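PDB 6OZU: eukaryotic translation initiation factor 4 gamma 5 from Trypanosoma cruzi, which probably acts as a scaffold in translation initiation, its MIF4G domain being the kind of all-helical module by which eIF4G proteins recruit the helicase eIF4A. Local coordinates for residues 156-161 and 206-211; 167-172 and 214-219; 200-205 and 223-228. All blocks are in the same frame, centred on the assembly; numbering follows the deposited sequence.

Interaction 1: residues 156-161 and 206-211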
loop_
_atom_site.group_PDB
_atom_site.type_symbol
_atom_site.label_atom_id
_atom_site.label_comp_id
_atom_site.label_asym_id
_atom_site.label_seq_id
_atom_site.Cartn_x
_atom_site.Cartn_y
_atom_site.Cartn_z
ATOM N N VAL A 156 -1.688 -5.553 8.075
ATOM C CA VAL A 156 -0.390 -4.868 8.099
ATOM C C VAL A 156 -0.289 -4.002 9.364
ATOM O O VAL A 156 0.725 -4.074 10.070
ATOM C CB VAL A 156 -0.113 -4.032 6.820
ATOM C CG1 VAL A 156 1.043 -3.044 7.028
ATOM C CG2 VAL A 156 0.139 -4.916 5.613
ATOM N N LEU A 157 -1.355 -3.195 9.649
ATOM C CA LEU A 157 -1.463 -2.313 10.820
ATOM C C LEU A 157 -1.424 -3.082 12.142
ATOM O O LEU A 157 -0.898 -2.572 13.127
ATOM C CB LEU A 157 -2.709 -1.409 10.734
ATOM C CG LEU A 157 -2.704 -0.357 9.618
ATOM C CD1 LEU A 157 -3.969 0.438 9.616
ATOM C CD2 LEU A 157 -1.527 0.562 9.741
ATOM N N GLU A 158 -1.923 -4.324 12.148
ATOM C CA GLU A 158 -1.865 -5.220 13.303
ATOM C C GLU A 158 -0.403 -5.457 13.706
ATOM O O GLU A 158 -0.070 -5.149 14.841
ATOM C CB GLU A 158 -2.538 -6.554 13.005
ATOM C CG GLU A 158 -4.049 -6.532 13.116
ATOM C CD GLU A 158 -4.654 -7.919 13.189
ATOM O OE1 GLU A 158 -4.250 -8.693 14.091
ATOM O OE2 GLU A 158 -5.522 -8.235 12.341
ATOM N N TRP A 159 0.476 -5.925 12.783
ATOM C CA TRP A 159 1.884 -6.148 13.120
ATOM C C TRP A 159 2.679 -4.857 13.208
ATOM O O TRP A 159 3.606 -4.764 14.007
ATOM C CB TRP A 159 2.576 -7.180 12.213
ATOM C CG TRP A 159 2.624 -6.864 10.745
ATOM C CD1 TRP A 159 1.858 -7.432 9.763
ATOM C CD2 TRP A 159 3.605 -6.040 10.069
ATOM N NE1 TRP A 159 2.274 -6.993 8.522
ATOM C CE2 TRP A 159 3.325 -6.111 8.685
ATOM C CE3 TRP A 159 4.708 -5.276 10.500
ATOM C CZ2 TRP A 159 4.082 -5.409 7.735
ATOM C CZ3 TRP A 159 5.448 -4.576 9.557
ATOM C CH2 TRP A 159 5.137 -4.650 8.195
ATOM N N LEU A 160 2.298 -3.841 12.427
ATOM C CA LEU A 160 2.962 -2.536 12.440
ATOM C C LEU A 160 2.810 -1.846 13.795
ATOM O O LEU A 160 3.780 -1.261 14.283
ATOM C CB LEU A 160 2.398 -1.671 11.309
ATOM C CG LEU A 160 3.210 -0.462 10.858
ATOM C CD1 LEU A 160 4.417 -0.891 10.016
ATOM C CD2 LEU A 160 2.345 0.478 10.058
ATOM N N LEU A 161 1.600 -1.939 14.417
ATOM C CA LEU A 161 1.304 -1.321 15.706
ATOM C C LEU A 161 1.472 -2.245 16.905
ATOM O O LEU A 161 1.999 -1.811 17.928
ATOM C CB LEU A 161 -0.113 -0.730 15.715
ATOM C CG LEU A 161 -0.459 0.379 14.690
ATOM C CD1 LEU A 161 -1.960 0.645 14.707
ATOM C CD2 LEU A 161 0.314 1.685 14.968
ATOM N N GLU A 206 -10.936 1.503 13.772
ATOM C CA GLU A 206 -11.968 1.142 14.760
ATOM C C GLU A 206 -11.873 -0.345 15.098
ATOM O O GLU A 206 -12.113 -0.707 16.246
ATOM C CB GLU A 206 -13.384 1.491 14.279
ATOM C CG GLU A 206 -13.739 2.968 14.361
ATOM C CD GLU A 206 -14.031 3.547 15.736
ATOM O OE1 GLU A 206 -13.557 4.674 16.000
ATOM O OE2 GLU A 206 -14.726 2.891 16.545
ATOM N N GLU A 207 -11.504 -1.202 14.114
ATOM C CA GLU A 207 -11.293 -2.636 14.308
ATOM C C GLU A 207 -10.104 -2.918 15.215
ATOM O O GLU A 207 -10.218 -3.739 16.120
ATOM C CB GLU A 207 -11.122 -3.363 12.982
ATOM C CG GLU A 207 -12.438 -3.799 12.397
ATOM C CD GLU A 207 -12.345 -4.565 11.097
ATOM O OE1 GLU A 207 -12.546 -5.803 11.117
ATOM O OE2 GLU A 207 -12.087 -3.917 10.056
ATOM N N LEU A 208 -8.973 -2.231 14.998
ATOM C CA LEU A 208 -7.776 -2.354 15.834
ATOM C C LEU A 208 -8.093 -1.976 17.296
ATOM O O LEU A 208 -7.457 -2.481 18.214
ATOM C CB LEU A 208 -6.646 -1.462 15.295
ATOM C CG LEU A 208 -6.095 -1.807 13.916
ATOM C CD1 LEU A 208 -5.446 -0.606 13.299
ATOM C CD2 LEU A 208 -5.147 -2.979 13.969
ATOM N N MET A 209 -9.095 -1.120 17.501
ATOM C CA MET A 209 -9.547 -0.687 18.815
ATOM C C MET A 209 -10.246 -1.788 19.588
ATOM O O MET A 209 -10.416 -1.674 20.805
ATOM C CB MET A 209 -10.503 0.459 18.642
ATOM C CG MET A 209 -9.817 1.721 18.524
ATOM S SD MET A 209 -10.896 2.890 19.205
ATOM C CE MET A 209 -10.983 2.261 20.934
ATOM N N HIS A 210 -10.709 -2.821 18.875
ATOM C CA HIS A 210 -11.379 -3.959 19.488
ATOM C C HIS A 210 -10.439 -5.166 19.412
ATOM O O HIS A 210 -10.850 -6.276 19.076
ATOM C CB HIS A 210 -12.778 -4.158 18.880
ATOM C CG HIS A 210 -13.696 -3.000 19.166
ATOM N ND1 HIS A 210 -13.912 -1.999 18.230
ATOM C CD2 HIS A 210 -14.365 -2.683 20.302
ATOM C CE1 HIS A 210 -14.728 -1.127 18.809
ATOM N NE2 HIS A 210 -15.025 -1.491 20.058
ATOM N N MET A 211 -9.137 -4.902 19.707
ATOM C CA MET A 211 -8.025 -5.858 19.748
ATOM C C MET A 211 -7.216 -5.694 21.036
ATOM O O MET A 211 -6.010 -5.956 21.080
ATOM C CB MET A 211 -7.152 -5.740 18.498
ATOM C CG MET A 211 -7.788 -6.354 17.287
ATOM S SD MET A 211 -6.758 -6.172 15.822
ATOM C CE MET A 211 -7.928 -6.665 14.584
#
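L208 puts its two methyls against the side of helix 150-162 that carries L157, E158 and L161. The tightly packed part is around CD1 of L208. This methyl lies 3.8 Å from CB of L157 and 4.0 Å from CD1 of L161. Both helix leucines meet L208 at about a right angle, and they stand one helical turn apart, so a single methyl touches two successive turns. CG of L208 lies beside its own backbone N (chi1 -64°), and from there both methyls face helix 150-162. All three leucines are buried. F179 and L182 of helix 173-186 extend the apolar layer beside L157. L154, earlier on helix 150-162, also touches L208.

The looser side is formed by E158 and M211, both partly exposed. CD2 of L208 leads to it, 3.8 Å from CG of E158. Beyond CG both the E158 and the M211 chains are extended, and they cross at about a right angle. SD of M211 is 3.8 Å from CD of E158, and CE of M211 is 3.6 Å from OE2 of E158. A type I beta turn from L208 to M211 brings M211 to E158, and L208 O accepts a hydrogen bond from Y162 OH.

The contact joins helix 150-162 to the C-terminal end of helix 194-208 and the turn there, within the HEAT-like MIF4G domain. The leucines would keep water from the inner part. The carboxylate stays at the outer side, where E158 OE1 also forms a long, weak ion pair with R166. The slightly positive methyl beside the M211 sulfur is probably a tolerable neighbour for that carboxylate.

Interaction 2: residues 167-172 and 214-219. With SO4 (sulfate ion), chain D; SO4 (sulfate ion), chain E; SO4 (sulfate ion), chain H; SO4 (sulfate ion), chain G.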
loop_
_atom_site.group_PDB
_atom_site.type_symbol
_atom_site.label_atom_id
_atom_site.label_comp_id
_atom_site.label_asym_id
_atom_site.label_seq_id
_atom_site.Cartn_x
_atom_site.Cartn_y
_atom_site.Cartn_z
ATOM N N LYS A 167 2.384 -8.825 20.664
ATOM C CA LYS A 167 2.441 -8.693 22.118
ATOM C C LYS A 167 2.791 -7.274 22.624
ATOM O O LYS A 167 2.856 -7.083 23.844
ATOM C CB LYS A 167 3.396 -9.749 22.717
ATOM C CG LYS A 167 2.755 -11.128 22.871
ATOM C CD LYS A 167 3.661 -12.111 23.617
ATOM C CE LYS A 167 3.239 -12.326 25.054
ATOM N NZ LYS A 167 4.139 -13.276 25.762
ATOM N N ARG A 168 2.969 -6.285 21.709
ATOM C CA ARG A 168 3.332 -4.896 22.066
ATOM C C ARG A 168 2.219 -4.095 22.726
ATOM O O ARG A 168 1.054 -4.209 22.342
ATOM C CB ARG A 168 3.860 -4.102 20.861
ATOM C CG ARG A 168 5.146 -4.637 20.252
ATOM C CD ARG A 168 5.754 -3.601 19.333
ATOM N NE ARG A 168 6.266 -2.464 20.097
ATOM C CZ ARG A 168 7.554 -2.162 20.226
ATOM N NH1 ARG A 168 8.479 -2.896 19.618
ATOM N NH2 ARG A 168 7.926 -1.112 20.946
ATOM N N ARG A 169 2.597 -3.258 23.703
ATOM C CA ARG A 169 1.677 -2.353 24.400
ATOM C C ARG A 169 1.444 -1.116 23.516
ATOM O O ARG A 169 0.316 -0.651 23.393
ATOM C CB ARG A 169 2.248 -1.939 25.767
ATOM C CG ARG A 169 2.185 -3.042 26.814
ATOM C CD ARG A 169 2.650 -2.573 28.180
ATOM N NE ARG A 169 2.364 -3.565 29.221
ATOM C CZ ARG A 169 1.248 -3.607 29.946
ATOM N NH1 ARG A 169 1.083 -4.548 30.868
ATOM N NH2 ARG A 169 0.287 -2.708 29.755
ATOM N N PHE A 170 2.512 -0.650 22.838
ATOM C CA PHE A 170 2.535 0.513 21.964
ATOM C C PHE A 170 3.559 0.298 20.834
ATOM O O PHE A 170 4.581 -0.344 21.085
ATOM C CB PHE A 170 2.903 1.757 22.802
ATOM C CG PHE A 170 2.584 3.079 22.160
ATOM C CD1 PHE A 170 1.264 3.469 21.948
ATOM C CD2 PHE A 170 3.595 3.949 21.789
ATOM C CE1 PHE A 170 0.968 4.691 21.352
ATOM C CE2 PHE A 170 3.293 5.185 21.206
ATOM C CZ PHE A 170 1.981 5.549 20.994
ATOM N N PRO A 171 3.319 0.814 19.593
ATOM C CA PRO A 171 4.293 0.590 18.506
ATOM C C PRO A 171 5.685 1.171 18.708
ATOM O O PRO A 171 5.877 2.146 19.436
ATOM C CB PRO A 171 3.622 1.212 17.275
ATOM C CG PRO A 171 2.609 2.122 17.808
ATOM C CD PRO A 171 2.149 1.577 19.108
ATOM N N ALA A 172 6.660 0.567 18.011
ATOM C CA ALA A 172 8.055 0.971 18.013
ATOM C C ALA A 172 8.150 2.302 17.283
ATOM O O ALA A 172 7.225 2.659 16.543
ATOM C CB ALA A 172 8.888 -0.083 17.309
ATOM N N GLN A 214 -3.984 -0.975 25.015
ATOM C CA GLN A 214 -3.671 -0.427 26.329
ATOM C C GLN A 214 -3.932 1.103 26.330
ATOM O O GLN A 214 -4.564 1.604 25.399
ATOM C CB GLN A 214 -2.249 -0.821 26.776
ATOM C CG GLN A 214 -2.054 -2.322 27.019
ATOM C CD GLN A 214 -3.047 -2.886 28.008
ATOM O OE1 GLN A 214 -3.996 -3.589 27.632
ATOM N NE2 GLN A 214 -2.864 -2.571 29.290
ATOM N N ARG A 215 -3.500 1.828 27.385
ATOM C CA ARG A 215 -3.750 3.266 27.547
ATOM C C ARG A 215 -3.223 4.108 26.371
ATOM O O ARG A 215 -4.007 4.865 25.786
ATOM C CB ARG A 215 -3.201 3.805 28.904
ATOM C CG ARG A 215 -3.640 3.105 30.201
ATOM C CD ARG A 215 -2.862 3.627 31.385
ATOM N NE ARG A 215 -1.663 2.836 31.698
ATOM C CZ ARG A 215 -0.907 2.997 32.781
ATOM N NH1 ARG A 215 -1.225 3.906 33.692
ATOM N NH2 ARG A 215 0.169 2.244 32.963
ATOM N N ARG A 216 -1.920 3.963 26.004
ATOM C CA ARG A 216 -1.329 4.752 24.920
ATOM C C ARG A 216 -1.901 4.343 23.574
ATOM O O ARG A 216 -2.119 5.211 22.724
ATOM C CB ARG A 216 0.201 4.651 24.888
ATOM C CG ARG A 216 0.981 5.387 25.965
ATOM C CD ARG A 216 2.410 4.860 26.015
ATOM N NE ARG A 216 2.418 3.426 26.312
ATOM C CZ ARG A 216 3.462 2.611 26.223
ATOM N NH1 ARG A 216 4.636 3.065 25.795
ATOM N NH2 ARG A 216 3.340 1.337 26.558
ATOM N N MET A 217 -2.179 3.028 23.399
ATOM C CA MET A 217 -2.726 2.446 22.173
ATOM C C MET A 217 -4.168 2.901 21.906
ATOM O O MET A 217 -4.543 3.148 20.754
ATOM C CB MET A 217 -2.604 0.915 22.180
ATOM C CG MET A 217 -2.765 0.294 20.801
ATOM S SD MET A 217 -1.475 0.791 19.625
ATOM C CE MET A 217 -0.629 -0.712 19.475
ATOM N N GLN A 218 -4.972 3.006 22.968
ATOM C CA GLN A 218 -6.335 3.471 22.851
ATOM C C GLN A 218 -6.358 4.955 22.582
ATOM O O GLN A 218 -7.168 5.394 21.771
ATOM C CB GLN A 218 -7.125 3.131 24.095
ATOM C CG GLN A 218 -8.402 2.416 23.730
ATOM C CD GLN A 218 -9.389 2.430 24.845
ATOM O OE1 GLN A 218 -9.947 3.466 25.169
ATOM N NE2 GLN A 218 -9.626 1.276 25.445
ATOM N N PHE A 219 -5.451 5.730 23.224
ATOM C CA PHE A 219 -5.349 7.170 22.986
ATOM C C PHE A 219 -4.925 7.429 21.534
ATOM O O PHE A 219 -5.507 8.291 20.880
ATOM C CB PHE A 219 -4.414 7.869 24.002
ATOM C CG PHE A 219 -4.486 9.380 23.947
ATOM C CD1 PHE A 219 -5.527 10.069 24.566
ATOM C CD2 PHE A 219 -3.535 10.114 23.242
ATOM C CE1 PHE A 219 -5.618 11.469 24.472
ATOM C CE2 PHE A 219 -3.623 11.516 23.162
ATOM C CZ PHE A 219 -4.663 12.181 23.779
HETATM S S SO4 D . 0.297 1.320 28.825
HETATM O O1 SO4 D . 1.394 0.359 28.659
HETATM O O2 SO4 D . -0.904 0.662 29.363
HETATM O O3 SO4 D . 0.022 1.925 27.516
HETATM O O4 SO4 D . 0.725 2.344 29.771
HETATM S S SO4 E . 6.170 -1.286 25.008
HETATM O O1 SO4 E . 7.387 -2.097 25.035
HETATM O O2 SO4 E . 5.274 -1.870 24.006
HETATM O O3 SO4 E . 5.540 -1.274 26.334
HETATM O O4 SO4 E . 6.495 0.102 24.657
HETATM S S SO4 H . 11.912 -1.746 20.762
HETATM O O1 SO4 H . 12.343 -0.876 19.665
HETATM O O2 SO4 H . 11.524 -3.056 20.226
HETATM O O3 SO4 H . 10.772 -1.126 21.446
HETATM O O4 SO4 H . 13.010 -1.914 21.714
HETATM S S SO4 G . 8.149 -5.757 16.712
HETATM O O1 SO4 G . 7.431 -6.594 17.685
HETATM O O2 SO4 G . 8.579 -6.574 15.575
HETATM O O3 SO4 G . 7.283 -4.677 16.221
HETATM O O4 SO4 G . 9.325 -5.177 17.362
HETATM O O HOH W 1 -0.679 1.259 24.970
HETATM O O HOH W 2 -2.102 -2.247 23.412
#
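F170 and R216 pack directly against each other. CD1 of F170 is 3.3 Å from CB of R216. CB of F170 sits over the centre of the R216 guanidinium, 3.6 Å above its plane. The phenyl ring is turned only 20° from that plane. One ring face takes CD of P171 toward its rim; the opposite face takes CD of R216, again toward the rim. Deeper in, CD of P171 meets CE of M217 at 3.6 Å. Bends at chi2 and chi3 of M217 go with this placing of CE. CB of R169 lies beside NH2 of R216, and the extended R169 side chain runs toward Q214 and the chain D sulfate.

Two waters bridge the backbones. R169 O accepts a hydrogen bond from each, water 1 at 2.7 Å. Water 1 in turn accepts from M217 N, and water 2 accepts from Q214 N at 2.8 Å.

Q214 is the N-cap of helix 215-235, and the loop 167-172 lies across this start of the helix, within the HEAT-like MIF4G fold. The chain D sulfate, probably from the crystallisation liquor, occupies the same helix end. R216 N gives its O3 a nearly straight bond of 3.2 Å (176°), and R216 NE reaches the same O3 at 3.1 Å. R216 NH2 bonds its O1, and R215 NE its O2. Water 1 also donates to O3. The positive helix end and the arginines would favour an anion here.

The chain E sulfate accepts from R169 N and F170 N through O2. R168 braces the loop itself: its NE donates to F170 O, which lies in the guanidinium plane, at 2.9 Å. Its outer nitrogens bond the chain H sulfate. Behind P171 and M217 lies L161 of helix 150-162, and L176 of helix 173-186 touches both F170 and P171.

Interaction 3: residues 200-205 and 223-228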
loop_
_atom_site.group_PDB
_atom_site.type_symbol
_atom_site.label_atom_id
_atom_site.label_comp_id
_atom_site.label_asym_id
_atom_site.label_seq_id
_atom_site.Cartn_x
_atom_site.Cartn_y
_atom_site.Cartn_z
ATOM N N LYS A 200 -13.368 4.152 5.020
ATOM C CA LYS A 200 -12.846 2.783 4.997
ATOM C C LYS A 200 -11.622 2.646 5.908
ATOM O O LYS A 200 -11.495 1.635 6.604
ATOM C CB LYS A 200 -12.495 2.351 3.571
ATOM C CG LYS A 200 -13.627 1.783 2.752
ATOM C CD LYS A 200 -13.141 1.456 1.335
ATOM C CE LYS A 200 -13.995 0.448 0.605
ATOM N NZ LYS A 200 -13.451 -0.948 0.685
ATOM N N PHE A 201 -10.717 3.644 5.889
ATOM C CA PHE A 201 -9.509 3.657 6.725
ATOM C C PHE A 201 -9.867 3.882 8.184
ATOM O O PHE A 201 -9.241 3.300 9.062
ATOM C CB PHE A 201 -8.508 4.713 6.237
ATOM C CG PHE A 201 -7.150 4.649 6.905
ATOM C CD1 PHE A 201 -6.282 3.579 6.666
ATOM C CD2 PHE A 201 -6.714 5.680 7.731
ATOM C CE1 PHE A 201 -5.027 3.521 7.285
ATOM C CE2 PHE A 201 -5.450 5.629 8.334
ATOM C CZ PHE A 201 -4.610 4.554 8.097
ATOM N N ARG A 202 -10.895 4.707 8.436
ATOM C CA ARG A 202 -11.421 4.999 9.779
ATOM C C ARG A 202 -11.970 3.706 10.402
ATOM O O ARG A 202 -11.719 3.445 11.576
ATOM C CB ARG A 202 -12.489 6.107 9.712
ATOM C CG ARG A 202 -13.034 6.522 11.054
ATOM C CD ARG A 202 -14.266 7.393 10.923
ATOM N NE ARG A 202 -14.726 7.901 12.215
ATOM C CZ ARG A 202 -15.541 7.287 13.066
ATOM N NH1 ARG A 202 -15.955 6.052 12.826
ATOM N NH2 ARG A 202 -15.908 7.887 14.191
ATOM N N ALA A 203 -12.681 2.904 9.600
ATOM C CA ALA A 203 -13.250 1.603 9.968
ATOM C C ALA A 203 -12.169 0.598 10.403
ATOM O O ALA A 203 -12.384 -0.149 11.358
ATOM C CB ALA A 203 -14.034 1.039 8.800
ATOM N N VAL A 204 -11.013 0.593 9.701
ATOM C CA VAL A 204 -9.834 -0.243 9.967
ATOM C C VAL A 204 -9.273 0.101 11.349
ATOM O O VAL A 204 -8.999 -0.804 12.142
ATOM C CB VAL A 204 -8.780 -0.108 8.828
ATOM C CG1 VAL A 204 -7.413 -0.679 9.223
ATOM C CG2 VAL A 204 -9.280 -0.790 7.575
ATOM N N LEU A 205 -9.150 1.405 11.647
ATOM C CA LEU A 205 -8.664 1.875 12.935
ATOM C C LEU A 205 -9.622 1.554 14.054
ATOM O O LEU A 205 -9.160 1.319 15.165
ATOM C CB LEU A 205 -8.289 3.370 12.930
ATOM C CG LEU A 205 -7.308 3.847 11.850
ATOM C CD1 LEU A 205 -7.048 5.310 12.011
ATOM C CD2 LEU A 205 -5.996 3.065 11.877
ATOM N N ASN A 223 -7.601 9.250 19.147
ATOM C CA ASN A 223 -7.218 10.596 18.714
ATOM C C ASN A 223 -7.097 10.674 17.191
ATOM O O ASN A 223 -7.480 11.696 16.613
ATOM C CB ASN A 223 -5.940 11.092 19.393
ATOM C CG ASN A 223 -5.863 12.589 19.520
ATOM O OD1 ASN A 223 -4.800 13.195 19.461
ATOM N ND2 ASN A 223 -6.999 13.224 19.659
ATOM N N THR A 224 -6.610 9.582 16.553
ATOM C CA THR A 224 -6.448 9.465 15.101
ATOM C C THR A 224 -7.825 9.494 14.401
ATOM O O THR A 224 -8.040 10.321 13.503
ATOM C CB THR A 224 -5.563 8.256 14.745
ATOM O OG1 THR A 224 -4.267 8.454 15.308
ATOM C CG2 THR A 224 -5.412 8.071 13.277
ATOM N N VAL A 225 -8.769 8.643 14.863
ATOM C CA VAL A 225 -10.148 8.615 14.348
ATOM C C VAL A 225 -10.804 9.989 14.544
ATOM O O VAL A 225 -11.451 10.486 13.636
ATOM C CB VAL A 225 -10.976 7.435 14.948
ATOM C CG1 VAL A 225 -12.490 7.622 14.854
ATOM C CG2 VAL A 225 -10.530 6.089 14.394
ATOM N N GLU A 226 -10.564 10.624 15.686
ATOM C CA GLU A 226 -11.081 11.951 16.019
ATOM C C GLU A 226 -10.567 13.032 15.051
ATOM O O GLU A 226 -11.356 13.843 14.594
ATOM C CB GLU A 226 -10.723 12.287 17.461
ATOM C CG GLU A 226 -11.578 13.358 18.106
ATOM C CD GLU A 226 -11.162 13.786 19.500
ATOM O OE1 GLU A 226 -11.741 14.777 19.997
ATOM O OE2 GLU A 226 -10.266 13.146 20.096
ATOM N N THR A 227 -9.247 13.034 14.739
ATOM C CA THR A 227 -8.606 13.958 13.790
ATOM C C THR A 227 -9.132 13.703 12.363
ATOM O O THR A 227 -9.377 14.676 11.639
ATOM C CB THR A 227 -7.084 13.853 13.875
ATOM O OG1 THR A 227 -6.694 13.978 15.237
ATOM C CG2 THR A 227 -6.389 14.896 13.035
ATOM N N ILE A 228 -9.294 12.414 11.965
ATOM C CA ILE A 228 -9.864 12.009 10.669
ATOM C C ILE A 228 -11.257 12.653 10.542
ATOM O O ILE A 228 -11.556 13.216 9.494
ATOM C CB ILE A 228 -9.944 10.453 10.508
ATOM C CG1 ILE A 228 -8.550 9.862 10.229
ATOM C CG2 ILE A 228 -10.946 10.034 9.385
ATOM C CD1 ILE A 228 -8.460 8.311 10.176
#
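The R202 guanidinium has CG1 of V225 on one face, 3.1 Å above the plane and offset toward the rim. That methyl is 3.5 Å from both NE and NH2 of R202. The R202 chain is extended from CG to NE and crosses V225 at about a right angle. NE of R202 makes a salt bridge with D229, one turn beyond V225. The F201 ring is met at its edge, where CD1 of I228 lies 4.0 Å from CD2 of F201. L182 and C186 of helix 173-186 also touch F201.

L205 points toward helix 215-235 and meets three of its side chains. Its CD1 touches CG2 of T224 at 3.4 Å and CD1 of I228 at 3.8 Å. Its CB lies 3.8 Å from CG2 of V225, a methyl that also comes near R202. CG2 of T224 is anti to the backbone N, while its OG1 is hydrogen-bonded to L220 O in its own helix.

The axes of segments 200-205 and 223-228 pass 10.0 Å apart and run nearly antiparallel, at 163°. Two consecutive helices packed this way form an antiparallel hairpin, the building element of HEAT-like domains such as MIF4G.

In the fold
From the N terminus, the chain reaches helix 150-162 and then the loop 167-172. Both wait for partners further on. Helix 194-208 carries segment 200-205 and, at its end, the start of 206-211, which closes interaction 1 over 44 intervening residues. The start of helix 215-235 then closes interaction 2 over 41. Segment 223-228, further along that helix, closes the short loop of interaction 3, with 17 between. Each pair of interactions crosses; none encloses another. Interaction 1 touches both others: L161 O lies 3.2 Å from CE of M217, and CD1 of L157 packs on V204. Together they tie helices 150-162, 194-208 and 215-235 to the loop before helix 173-186.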